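PDB 2JHP: VP4 CORE protein from Bluetongue virus, which acts as a multifunctional capping enzyme for viral RNA and is one of the five proteins that form the inner capsid. Local coordinates for residues Val193-Cys198 / Leu261-Val266; Trp220-Pro225 / Val235-Ile240; Ser301-Lys306 / Asn338-Arg343. All coordinates share one frame; numbering follows the deposited sequence.

Interaction 1. Residues Val193-Cys198 / Leu261-Val266; sequences VHYIGC and LFIWDV. With SAH (S-adenosyl-L-homocysteine), chain C.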
loop_
_atom_site.group_PDB
_atom_site.type_symbol
_atom_site.label_atom_id
_atom_site.label_comp_id
_atom_site.label_asym_id
_atom_site.label_seq_id
_atom_site.Cartn_x
_atom_site.Cartn_y
_atom_site.Cartn_z
ATOM N N VAL A 193 -6.823 -10.160 -25.866
ATOM C CA VAL A 193 -8.021 -9.357 -26.053
ATOM C C VAL A 193 -8.459 -9.340 -27.504
ATOM O O VAL A 193 -7.686 -9.005 -28.399
ATOM C CB VAL A 193 -7.819 -7.888 -25.591
ATOM C CG1 VAL A 193 -9.027 -7.022 -25.997
ATOM C CG2 VAL A 193 -7.578 -7.826 -24.095
ATOM N N HIS A 194 -9.718 -9.689 -27.714
ATOM C CA HIS A 194 -10.371 -9.526 -28.995
ATOM C C HIS A 194 -11.226 -8.256 -28.944
ATOM O O HIS A 194 -12.205 -8.177 -28.191
ATOM C CB HIS A 194 -11.209 -10.765 -29.312
ATOM C CG HIS A 194 -10.396 -12.006 -29.500
ATOM N ND1 HIS A 194 -10.154 -12.557 -30.739
ATOM C CD2 HIS A 194 -9.746 -12.789 -28.606
ATOM C CE1 HIS A 194 -9.397 -13.632 -30.601
ATOM N NE2 HIS A 194 -9.138 -13.796 -29.316
ATOM N N TYR A 195 -10.826 -7.261 -29.732
ATOM C CA TYR A 195 -11.415 -5.922 -29.686
ATOM C C TYR A 195 -12.144 -5.641 -30.994
ATOM O O TYR A 195 -11.532 -5.274 -31.997
ATOM C CB TYR A 195 -10.309 -4.880 -29.441
ATOM C CG TYR A 195 -10.743 -3.458 -29.109
ATOM C CD1 TYR A 195 -12.071 -3.051 -29.194
ATOM C CD2 TYR A 195 -9.795 -2.507 -28.736
ATOM C CE1 TYR A 195 -12.447 -1.742 -28.891
ATOM C CE2 TYR A 195 -10.155 -1.193 -28.439
ATOM C CZ TYR A 195 -11.480 -0.818 -28.516
ATOM O OH TYR A 195 -11.843 0.479 -28.216
ATOM N N ILE A 196 -13.459 -5.830 -30.959
ATOM C CA ILE A 196 -14.328 -5.648 -32.115
ATOM C C ILE A 196 -14.832 -4.212 -32.128
ATOM O O ILE A 196 -15.357 -3.725 -31.121
ATOM C CB ILE A 196 -15.599 -6.577 -32.075
ATOM C CG1 ILE A 196 -15.384 -7.875 -31.258
ATOM C CG2 ILE A 196 -16.140 -6.803 -33.483
ATOM C CD1 ILE A 196 -14.564 -8.946 -31.921
ATOM N N GLY A 197 -14.700 -3.553 -33.274
ATOM C CA GLY A 197 -15.087 -2.155 -33.406
ATOM C C GLY A 197 -13.991 -1.256 -32.873
ATOM O O GLY A 197 -14.266 -0.244 -32.223
ATOM N N CYS A 198 -12.744 -1.627 -33.159
ATOM C CA CYS A 198 -11.572 -0.924 -32.631
ATOM C C CYS A 198 -11.373 0.495 -33.186
ATOM O O CYS A 198 -10.657 1.307 -32.587
ATOM C CB CYS A 198 -10.303 -1.767 -32.827
ATOM S SG CYS A 198 -9.903 -2.196 -34.552
ATOM N N LEU A 261 -10.297 -11.819 -22.967
ATOM C CA LEU A 261 -11.339 -10.808 -22.739
ATOM C C LEU A 261 -11.925 -10.320 -24.059
ATOM O O LEU A 261 -11.189 -10.041 -25.011
ATOM C CB LEU A 261 -10.785 -9.627 -21.939
ATOM C CG LEU A 261 -11.411 -8.230 -22.024
ATOM C CD1 LEU A 261 -12.778 -8.176 -21.369
ATOM C CD2 LEU A 261 -10.450 -7.281 -21.339
ATOM N N PHE A 262 -13.251 -10.214 -24.089
ATOM C CA PHE A 262 -14.003 -9.821 -25.268
ATOM C C PHE A 262 -14.472 -8.373 -25.114
ATOM O O PHE A 262 -15.206 -8.048 -24.178
ATOM C CB PHE A 262 -15.194 -10.776 -25.422
ATOM C CG PHE A 262 -16.045 -10.533 -26.647
ATOM C CD1 PHE A 262 -15.733 -11.147 -27.855
ATOM C CD2 PHE A 262 -17.181 -9.734 -26.576
ATOM C CE1 PHE A 262 -16.527 -10.942 -28.987
ATOM C CE2 PHE A 262 -17.987 -9.528 -27.702
ATOM C CZ PHE A 262 -17.656 -10.131 -28.908
ATOM N N ILE A 263 -14.028 -7.508 -26.028
ATOM C CA ILE A 263 -14.373 -6.079 -26.012
ATOM C C ILE A 263 -15.155 -5.698 -27.283
ATOM O O ILE A 263 -14.646 -5.861 -28.396
ATOM C CB ILE A 263 -13.118 -5.180 -25.875
ATOM C CG1 ILE A 263 -12.354 -5.511 -24.589
ATOM C CG2 ILE A 263 -13.516 -3.702 -25.891
ATOM C CD1 ILE A 263 -11.165 -4.598 -24.301
ATOM N N TRP A 264 -16.384 -5.199 -27.098
ATOM C CA TRP A 264 -17.315 -4.864 -28.199
ATOM C C TRP A 264 -17.704 -3.392 -28.161
ATOM O O TRP A 264 -18.348 -2.934 -27.205
ATOM C CB TRP A 264 -18.570 -5.745 -28.126
ATOM C CG TRP A 264 -19.633 -5.508 -29.195
ATOM C CD1 TRP A 264 -20.603 -4.539 -29.198
ATOM C CD2 TRP A 264 -19.856 -6.295 -30.375
ATOM N NE1 TRP A 264 -21.407 -4.667 -30.315
ATOM C CE2 TRP A 264 -20.973 -5.740 -31.051
ATOM C CE3 TRP A 264 -19.220 -7.414 -30.928
ATOM C CZ2 TRP A 264 -21.449 -6.259 -32.254
ATOM C CZ3 TRP A 264 -19.700 -7.931 -32.118
ATOM C CH2 TRP A 264 -20.799 -7.352 -32.770
ATOM N N ASP A 265 -17.301 -2.667 -29.210
ATOM C CA ASP A 265 -17.567 -1.230 -29.347
ATOM C C ASP A 265 -18.157 -0.901 -30.714
ATOM O O ASP A 265 -17.964 0.198 -31.248
ATOM C CB ASP A 265 -16.291 -0.404 -29.086
ATOM C CG ASP A 265 -16.592 1.053 -28.735
ATOM O OD1 ASP A 265 -17.634 1.324 -28.092
ATOM O OD2 ASP A 265 -15.790 1.934 -29.102
ATOM N N VAL A 266 -18.898 -1.856 -31.261
ATOM C CA VAL A 266 -19.504 -1.736 -32.586
ATOM C C VAL A 266 -20.598 -0.650 -32.674
ATOM O O VAL A 266 -21.506 -0.589 -31.839
ATOM C CB VAL A 266 -20.031 -3.119 -33.057
ATOM C CG1 VAL A 266 -20.791 -3.023 -34.367
ATOM C CG2 VAL A 266 -18.876 -4.104 -33.174
HETATM N N SAH C . -13.331 1.832 -30.603
HETATM C CA SAH C . -13.272 3.039 -31.487
HETATM C CB SAH C . -14.619 3.760 -31.581
HETATM C CG SAH C . -15.730 2.910 -32.190
HETATM S SD SAH C . -16.207 3.526 -33.818
HETATM C C SAH C . -12.177 3.991 -31.016
HETATM O O SAH C . -11.798 3.997 -29.844
HETATM O OXT SAH C . -11.639 4.767 -31.807
HETATM C "C5'" SAH C . -17.238 2.098 -34.203
HETATM C "C4'" SAH C . -16.559 1.265 -35.275
HETATM O "O4'" SAH C . -17.185 0.015 -35.404
HETATM C "C3'" SAH C . -16.614 1.899 -36.654
HETATM O "O3'" SAH C . -15.330 2.388 -36.945
HETATM C "C2'" SAH C . -17.012 0.774 -37.597
HETATM O "O2'" SAH C . -16.082 0.628 -38.643
HETATM C "C1'" SAH C . -16.939 -0.450 -36.712
HETATM N N9 SAH C . -17.885 -1.537 -37.006
HETATM C C8 SAH C . -19.194 -1.455 -37.403
HETATM N N7 SAH C . -19.678 -2.714 -37.517
HETATM C C5 SAH C . -18.705 -3.590 -37.187
HETATM C C6 SAH C . -18.657 -4.979 -37.128
HETATM N N6 SAH C . -19.729 -5.701 -37.438
HETATM N N1 SAH C . -17.483 -5.607 -36.748
HETATM C C2 SAH C . -16.370 -4.863 -36.427
HETATM N N3 SAH C . -16.429 -3.483 -36.484
HETATM C C4 SAH C . -17.574 -2.860 -36.859
#
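Part of one of the two S-adenosyl-L-homocysteine pockets, at the C-terminal end of a Rossmann-type sheet, lies where Gly197 meets Asp265, and both residues grip the amino nitrogen of the ligand. Gly197 O accepts a hydrogen bond from SAH N at 2.8 Å and Asp265 OD2 a second from the same nitrogen at 2.9 Å; Tyr195 OH and Cys198 O add weak ones. The carboxylate is held from its other oxygen, OD1, by a salt bridge to Arg337. Tyr195 and Ile263 share a face of the sheet; chi1 of -169° sets Tyr195 CG anti to the backbone N, and Ile263 CG2 lies 3.7 Å from Tyr195 CD1, while Asp265 CB abuts the rim of the ring.

Strands 192-196 and 260-264 run parallel side by side, joined by His194 N to Leu261 O, Ile263 N to His194 O, Ile196 N to Ile263 O and Asp265 N to Ile196 O. They match the first and fourth strands of the class I methyltransferase fold, in which the turn after the first strand receives the cofactor; Gly197, with phi 81°, a value glycine readily adopts, begins that turn.

On the face bearing Ile196, Phe262 and Trp264, Ile196 CG1 carries the packing, 4.0 Å from Phe262 CZ and 3.9 Å from Trp264 CE3. Ile196 CG2 also reaches the adenine, at 3.5 Å from SAH C2. Val266 divides its methyls: Val266 CG1 approaches SAH N7 at 3.4 Å, whereas CG2 lies over the centre of the Trp264 ring and also touches Ile196 CG2. On the opposite face Val193 CG1 packs on Ile263 CD1, and there Leu261 and Ile263 also lean on helix 178-186.

Interaction 2. Residues Trp220-Pro225 / Val235-Ile240; sequences WHVYDP and VIVHNI. With SAH (S-adenosyl-L-homocysteine), chain C.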
loop_
_atom_site.group_PDB
_atom_site.type_symbol
_atom_site.label_atom_id
_atom_site.label_comp_id
_atom_site.label_asym_id
_atom_site.label_seq_id
_atom_site.Cartn_x
_atom_site.Cartn_y
_atom_site.Cartn_z
ATOM N N TRP A 220 -3.386 -8.557 -28.771
ATOM C CA TRP A 220 -4.522 -7.767 -29.220
ATOM C C TRP A 220 -5.019 -8.183 -30.603
ATOM O O TRP A 220 -4.371 -7.897 -31.603
ATOM C CB TRP A 220 -4.111 -6.298 -29.281
ATOM C CG TRP A 220 -3.712 -5.720 -27.978
ATOM C CD1 TRP A 220 -2.449 -5.634 -27.464
ATOM C CD2 TRP A 220 -4.584 -5.134 -27.013
ATOM N NE1 TRP A 220 -2.483 -5.028 -26.231
ATOM C CE2 TRP A 220 -3.784 -4.713 -25.928
ATOM C CE3 TRP A 220 -5.966 -4.936 -26.952
ATOM C CZ2 TRP A 220 -4.320 -4.098 -24.796
ATOM C CZ3 TRP A 220 -6.505 -4.318 -25.817
ATOM C CH2 TRP A 220 -5.673 -3.903 -24.758
ATOM N N HIS A 221 -6.159 -8.859 -30.658
ATOM C CA HIS A 221 -6.824 -9.124 -31.931
ATOM C C HIS A 221 -7.845 -8.024 -32.145
ATOM O O HIS A 221 -8.830 -7.935 -31.417
ATOM C CB HIS A 221 -7.511 -10.485 -31.917
ATOM C CG HIS A 221 -6.584 -11.637 -32.149
ATOM N ND1 HIS A 221 -6.053 -11.926 -33.388
ATOM C CD2 HIS A 221 -6.114 -12.587 -31.306
ATOM C CE1 HIS A 221 -5.285 -12.998 -33.295
ATOM N NE2 HIS A 221 -5.305 -13.418 -32.043
ATOM N N VAL A 222 -7.602 -7.169 -33.127
ATOM C CA VAL A 222 -8.445 -5.989 -33.329
ATOM C C VAL A 222 -9.220 -6.071 -34.646
ATOM O O VAL A 222 -8.635 -6.324 -35.701
ATOM C CB VAL A 222 -7.641 -4.654 -33.217
ATOM C CG1 VAL A 222 -6.986 -4.532 -31.838
ATOM C CG2 VAL A 222 -6.601 -4.538 -34.311
ATOM N N TYR A 223 -10.534 -5.868 -34.571
ATOM C CA TYR A 223 -11.425 -6.094 -35.710
ATOM C C TYR A 223 -12.150 -4.818 -36.122
ATOM O O TYR A 223 -12.838 -4.199 -35.304
ATOM C CB TYR A 223 -12.476 -7.157 -35.380
ATOM C CG TYR A 223 -11.970 -8.468 -34.817
ATOM C CD1 TYR A 223 -11.557 -8.570 -33.485
ATOM C CD2 TYR A 223 -11.959 -9.624 -35.600
ATOM C CE1 TYR A 223 -11.119 -9.783 -32.957
ATOM C CE2 TYR A 223 -11.525 -10.846 -35.081
ATOM C CZ TYR A 223 -11.108 -10.915 -33.759
ATOM O OH TYR A 223 -10.681 -12.110 -33.242
ATOM N N ASP A 224 -11.993 -4.437 -37.389
ATOM C CA ASP A 224 -12.717 -3.301 -37.980
ATOM C C ASP A 224 -12.370 -3.153 -39.454
ATOM O O ASP A 224 -11.199 -3.052 -39.810
ATOM C CB ASP A 224 -12.401 -1.987 -37.247
ATOM C CG ASP A 224 -13.437 -0.921 -37.492
ATOM O OD1 ASP A 224 -13.700 -0.575 -38.659
ATOM O OD2 ASP A 224 -13.990 -0.417 -36.502
ATOM N N PRO A 225 -13.389 -3.133 -40.320
ATOM C CA PRO A 225 -13.235 -2.799 -41.753
ATOM C C PRO A 225 -12.326 -1.589 -42.074
ATOM O O PRO A 225 -11.631 -1.608 -43.095
ATOM C CB PRO A 225 -14.673 -2.508 -42.191
ATOM C CG PRO A 225 -15.479 -3.424 -41.366
ATOM C CD PRO A 225 -14.790 -3.466 -39.991
ATOM N N VAL A 235 -0.171 -6.709 -31.909
ATOM C CA VAL A 235 -1.456 -6.269 -32.475
ATOM C C VAL A 235 -1.714 -6.923 -33.821
ATOM O O VAL A 235 -1.084 -6.597 -34.829
ATOM C CB VAL A 235 -1.607 -4.724 -32.590
ATOM C CG1 VAL A 235 -2.999 -4.375 -33.068
ATOM C CG2 VAL A 235 -1.339 -4.052 -31.235
ATOM N N ILE A 236 -2.647 -7.865 -33.806
ATOM C CA ILE A 236 -3.065 -8.584 -34.995
ATOM C C ILE A 236 -4.357 -7.938 -35.507
ATOM O O ILE A 236 -5.385 -7.932 -34.820
ATOM C CB ILE A 236 -3.197 -10.097 -34.701
ATOM C CG1 ILE A 236 -1.812 -10.682 -34.415
ATOM C CG2 ILE A 236 -3.843 -10.831 -35.862
ATOM C CD1 ILE A 236 -1.835 -12.006 -33.692
ATOM N N VAL A 237 -4.280 -7.389 -36.717
ATOM C CA VAL A 237 -5.312 -6.507 -37.247
ATOM C C VAL A 237 -6.220 -7.224 -38.240
ATOM O O VAL A 237 -5.754 -7.855 -39.190
ATOM C CB VAL A 237 -4.675 -5.230 -37.866
ATOM C CG1 VAL A 237 -5.713 -4.344 -38.560
ATOM C CG2 VAL A 237 -3.931 -4.448 -36.788
ATOM N N HIS A 238 -7.522 -7.124 -37.992
ATOM C CA HIS A 238 -8.527 -7.732 -38.851
ATOM C C HIS A 238 -9.448 -6.659 -39.422
ATOM O O HIS A 238 -10.058 -5.893 -38.672
ATOM C CB HIS A 238 -9.338 -8.778 -38.083
ATOM C CG HIS A 238 -8.498 -9.780 -37.355
ATOM N ND1 HIS A 238 -7.857 -10.821 -37.995
ATOM C CD2 HIS A 238 -8.188 -9.899 -36.042
ATOM C CE1 HIS A 238 -7.188 -11.537 -37.110
ATOM N NE2 HIS A 238 -7.373 -10.999 -35.917
ATOM N N ASN A 239 -9.532 -6.606 -40.750
ATOM C CA ASN A 239 -10.433 -5.682 -41.435
ATOM C C ASN A 239 -11.748 -6.366 -41.783
ATOM O O ASN A 239 -12.355 -6.114 -42.823
ATOM C CB ASN A 239 -9.761 -5.096 -42.675
ATOM C CG ASN A 239 -8.441 -4.425 -42.352
ATOM O OD1 ASN A 239 -7.440 -4.625 -43.053
ATOM N ND2 ASN A 239 -8.423 -3.633 -41.279
ATOM N N ILE A 240 -12.177 -7.226 -40.868
ATOM C CA ILE A 240 -13.350 -8.057 -41.019
ATOM C C ILE A 240 -14.514 -7.400 -40.290
ATOM O O ILE A 240 -14.334 -6.788 -39.238
ATOM C CB ILE A 240 -13.048 -9.492 -40.472
ATOM C CG1 ILE A 240 -12.372 -10.348 -41.553
ATOM C CG2 ILE A 240 -14.290 -10.203 -39.942
ATOM C CD1 ILE A 240 -10.840 -10.273 -41.557
HETATM N N SAH C . -13.331 1.832 -30.603
HETATM C CA SAH C . -13.272 3.039 -31.487
HETATM C CB SAH C . -14.619 3.760 -31.581
HETATM C CG SAH C . -15.730 2.910 -32.190
HETATM S SD SAH C . -16.207 3.526 -33.818
HETATM C C SAH C . -12.177 3.991 -31.016
HETATM O O SAH C . -11.798 3.997 -29.844
HETATM O OXT SAH C . -11.639 4.767 -31.807
HETATM C "C5'" SAH C . -17.238 2.098 -34.203
HETATM C "C4'" SAH C . -16.559 1.265 -35.275
HETATM O "O4'" SAH C . -17.185 0.015 -35.404
HETATM C "C3'" SAH C . -16.614 1.899 -36.654
HETATM O "O3'" SAH C . -15.330 2.388 -36.945
HETATM C "C2'" SAH C . -17.012 0.774 -37.597
HETATM O "O2'" SAH C . -16.082 0.628 -38.643
HETATM C "C1'" SAH C . -16.939 -0.450 -36.712
HETATM N N9 SAH C . -17.885 -1.537 -37.006
HETATM C C8 SAH C . -19.194 -1.455 -37.403
HETATM N N7 SAH C . -19.678 -2.714 -37.517
HETATM C C5 SAH C . -18.705 -3.590 -37.187
HETATM C C6 SAH C . -18.657 -4.979 -37.128
HETATM N N6 SAH C . -19.729 -5.701 -37.438
HETATM N N1 SAH C . -17.483 -5.607 -36.748
HETATM C C2 SAH C . -16.370 -4.863 -36.427
HETATM N N3 SAH C . -16.429 -3.483 -36.484
HETATM C C4 SAH C . -17.574 -2.860 -36.859
#
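His238 lies with its CD2 over one face of the Tyr223 ring, displaced from the ring centre, in an offset stack whose planes are 24° apart and whose centroids are separated by 4.6 Å. At the edge of the same imidazole comes His221: its ND1 is 3.0 Å from His238 NE2, a hydrogen bond in which the two imidazoles meet by their rims without overlapping. His221 also has Ile236 alongside, Ile236 CD1 lying 3.6 Å from His221 CE1. A chi1 of -51° puts His238 CG anti to the carbonyl carbon, beside the backbone N. The three rings form an aromatic cluster on one face of a parallel strand pair.

The other face carries Trp220 and three valines. Val222 CG2 touches Val237 CG2 at 3.6 Å and Val235 CG1 at 3.8 Å, and Trp220 CB rests against Val235 CG2. Between the faces run the main-chain bonds of a regular parallel ladder, from Ile236 N to Trp220 O through to Asp224 N to His238 O.

Past the strand ends the contact becomes a binding site. Asp224 OD1 accepts a hydrogen bond from SAH O2' at 2.7 Å and OD2 one from SAH O3' at 3.1 Å, the usual role of an acidic residue after the second strand of a class I methyltransferase. Gly199 N and Ile226 N hold the same carboxylate from the second shell, and Asn239 ND2 reaches Asp224 O at 3.2 Å in a nearly straight bond (172°).

Strand 235-238 is the outermost of the sheet on this side. Helix 202-210 packs on Trp220, Val222 and Val235, while His194 of strand 192-196 stacks on His221 and bonds Tyr223 OH, and His251 stacks on His238.

Interaction 3. Residues Ser301-Lys306 / Asn338-Arg343; sequences SSALIK and NFMRLR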
loop_
_atom_site.group_PDB
_atom_site.type_symbol
_atom_site.label_atom_id
_atom_site.label_comp_id
_atom_site.label_asym_id
_atom_site.label_seq_id
_atom_site.Cartn_x
_atom_site.Cartn_y
_atom_site.Cartn_z
ATOM N N SER A 301 -13.046 -15.192 -20.204
ATOM C CA SER A 301 -13.252 -14.882 -18.778
ATOM C C SER A 301 -14.295 -13.767 -18.545
ATOM O O SER A 301 -15.004 -13.765 -17.532
ATOM C CB SER A 301 -11.942 -14.422 -18.164
ATOM O OG SER A 301 -11.632 -13.127 -18.648
ATOM N N SER A 302 -14.355 -12.814 -19.472
ATOM C CA SER A 302 -15.146 -11.607 -19.280
ATOM C C SER A 302 -15.386 -10.870 -20.586
ATOM O O SER A 302 -14.645 -11.038 -21.550
ATOM C CB SER A 302 -14.458 -10.669 -18.279
ATOM O OG SER A 302 -13.055 -10.613 -18.508
ATOM N N ALA A 303 -16.429 -10.051 -20.607
ATOM C CA ALA A 303 -16.741 -9.242 -21.772
ATOM C C ALA A 303 -17.146 -7.846 -21.340
ATOM O O ALA A 303 -17.775 -7.665 -20.290
ATOM C CB ALA A 303 -17.847 -9.887 -22.590
ATOM N N LEU A 304 -16.763 -6.859 -22.143
ATOM C CA LEU A 304 -17.269 -5.500 -21.966
ATOM C C LEU A 304 -17.959 -5.025 -23.248
ATOM O O LEU A 304 -17.308 -4.829 -24.277
ATOM C CB LEU A 304 -16.148 -4.547 -21.553
ATOM C CG LEU A 304 -16.560 -3.255 -20.842
ATOM C CD1 LEU A 304 -17.202 -3.510 -19.475
ATOM C CD2 LEU A 304 -15.347 -2.377 -20.682
ATOM N N ILE A 305 -19.276 -4.854 -23.177
ATOM C CA ILE A 305 -20.073 -4.481 -24.350
ATOM C C ILE A 305 -20.575 -3.025 -24.319
ATOM O O ILE A 305 -20.990 -2.510 -23.274
ATOM C CB ILE A 305 -21.292 -5.446 -24.543
ATOM C CG1 ILE A 305 -20.921 -6.917 -24.232
ATOM C CG2 ILE A 305 -21.913 -5.275 -25.939
ATOM C CD1 ILE A 305 -19.957 -7.596 -25.215
ATOM N N LYS A 306 -20.531 -2.376 -25.479
ATOM C CA LYS A 306 -21.131 -1.060 -25.675
ATOM C C LYS A 306 -22.615 -1.106 -25.314
ATOM O O LYS A 306 -23.317 -2.050 -25.679
ATOM C CB LYS A 306 -20.965 -0.641 -27.131
ATOM C CG LYS A 306 -21.056 0.845 -27.389
ATOM C CD LYS A 306 -21.300 1.112 -28.876
ATOM C CE LYS A 306 -20.554 2.343 -29.364
ATOM N NZ LYS A 306 -20.644 3.457 -28.391
ATOM N N ASN A 338 -21.456 -2.562 -20.527
ATOM C CA ASN A 338 -22.035 -3.797 -20.053
ATOM C C ASN A 338 -20.920 -4.755 -19.739
ATOM O O ASN A 338 -20.263 -5.263 -20.645
ATOM C CB ASN A 338 -22.956 -4.393 -21.118
ATOM C CG ASN A 338 -23.719 -5.610 -20.628
ATOM O OD1 ASN A 338 -24.499 -6.188 -21.372
ATOM N ND2 ASN A 338 -23.497 -6.007 -19.383
ATOM N N PHE A 339 -20.688 -4.972 -18.450
ATOM C CA PHE A 339 -19.726 -5.969 -18.026
ATOM C C PHE A 339 -20.403 -7.332 -17.888
ATOM O O PHE A 339 -21.474 -7.454 -17.276
ATOM C CB PHE A 339 -19.021 -5.569 -16.722
ATOM C CG PHE A 339 -18.146 -6.654 -16.161
ATOM C CD1 PHE A 339 -16.952 -6.999 -16.787
ATOM C CD2 PHE A 339 -18.532 -7.357 -15.028
ATOM C CE1 PHE A 339 -16.153 -8.014 -16.280
ATOM C CE2 PHE A 339 -17.740 -8.371 -14.517
ATOM C CZ PHE A 339 -16.550 -8.702 -15.140
ATOM N N MET A 340 -19.764 -8.344 -18.465
ATOM C CA MET A 340 -20.287 -9.694 -18.455
ATOM C C MET A 340 -19.225 -10.605 -17.857
ATOM O O MET A 340 -18.131 -10.737 -18.414
ATOM C CB MET A 340 -20.625 -10.156 -19.882
ATOM C CG MET A 340 -21.673 -9.320 -20.642
ATOM S SD MET A 340 -21.926 -9.810 -22.374
ATOM C CE MET A 340 -22.529 -11.476 -22.171
ATOM N N ARG A 341 -19.535 -11.214 -16.711
ATOM C CA ARG A 341 -18.656 -12.220 -16.118
ATOM C C ARG A 341 -19.058 -13.576 -16.665
ATOM O O ARG A 341 -20.217 -13.989 -16.559
ATOM C CB ARG A 341 -18.730 -12.208 -14.600
ATOM C CG ARG A 341 -17.510 -12.870 -13.935
ATOM C CD ARG A 341 -17.937 -13.966 -12.996
ATOM N NE ARG A 341 -18.304 -15.173 -13.716
ATOM C CZ ARG A 341 -19.195 -16.063 -13.300
ATOM N NH1 ARG A 341 -19.837 -15.891 -12.152
ATOM N NH2 ARG A 341 -19.448 -17.128 -14.046
ATOM N N LEU A 342 -18.099 -14.253 -17.277
ATOM C CA LEU A 342 -18.373 -15.500 -17.964
ATOM C C LEU A 342 -17.601 -16.656 -17.338
ATOM O O LEU A 342 -16.888 -16.481 -16.362
ATOM C CB LEU A 342 -18.018 -15.363 -19.449
ATOM C CG LEU A 342 -18.668 -14.243 -20.259
ATOM C CD1 LEU A 342 -17.979 -14.086 -21.612
ATOM C CD2 LEU A 342 -20.151 -14.497 -20.449
ATOM N N ARG A 343 -17.776 -17.851 -17.879
ATOM C CA ARG A 343 -16.874 -18.936 -17.557
ATOM C C ARG A 343 -15.866 -18.921 -18.686
ATOM O O ARG A 343 -16.148 -18.388 -19.765
ATOM C CB ARG A 343 -17.599 -20.281 -17.427
ATOM C CG ARG A 343 -18.467 -20.656 -18.599
ATOM C CD ARG A 343 -19.942 -20.346 -18.361
ATOM N NE ARG A 343 -20.647 -20.181 -19.636
ATOM C CZ ARG A 343 -20.747 -21.123 -20.574
ATOM N NH1 ARG A 343 -20.187 -22.319 -20.403
ATOM N NH2 ARG A 343 -21.400 -20.863 -21.701
#
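Leu304 lays its CD1 against the base of Phe339, 3.8 Å from Phe339 CA and 3.9 Å from Phe339 CB, and the same methyl abuts the rim of the phenyl ring. Farther out, Ser302 CB approaches Phe339 CE1 at 3.7 Å, meeting the ring obliquely. This face is covered by helix 178-186, which touches both Leu304 and Phe339.

On the other face Met340 does the joining. Its CB packs on Ala303 CB, and Met340 SD reaches Ile305 CG1 at 3.6 Å; the bend at chi3 (62°) then carries CE out of line with the rest of the chain. Ile305 and Ala303 in turn lean on Phe262 of strand 260-264.

The strands run antiparallel. Ala303 with Met340 and Ile305 with Asn338 are the hydrogen-bonded pairs, including Met340 N to Ala303 O at 2.8 Å and Ile305 N to Asn338 O at 2.7 Å. This reversed seventh strand, inserted between the fifth (302-308) and sixth (322-324), is characteristic of the class I methyltransferase fold. Past the Ala303-Met340 pair, Leu342 N bonds Ser301 O from above the carbonyl plane (46° out of it), where the ladder gives way to loop.

All five hydrogen bonds across the contact are main chain to main chain and do not depend on side-chain identity; its specificity lies in the packing of Leu304, Phe339, Met340 and Ile305.

From the N terminus, strand 192-196 opens the loop of interaction 1. Before it closes, the chain goes on through residues 220-225 and, after a short connection of nine residues, returns at 235-240 to close interaction 2, which is therefore nested inside interaction 1. Strand 260-264 then closes the outer loop. Interaction 3 follows in series, opening at 301-306 and closing at 338-343. All three lie in one mixed sheet: strand 219-223 borders 192-196, and strand 260-264 borders 302-308, so interaction 1 lies between interactions 2 and 3 in the sheet. Interactions 1 and 2 both line the same S-adenosyl-L-homocysteine pocket; interaction 3 adds the one reversed strand, 335-341.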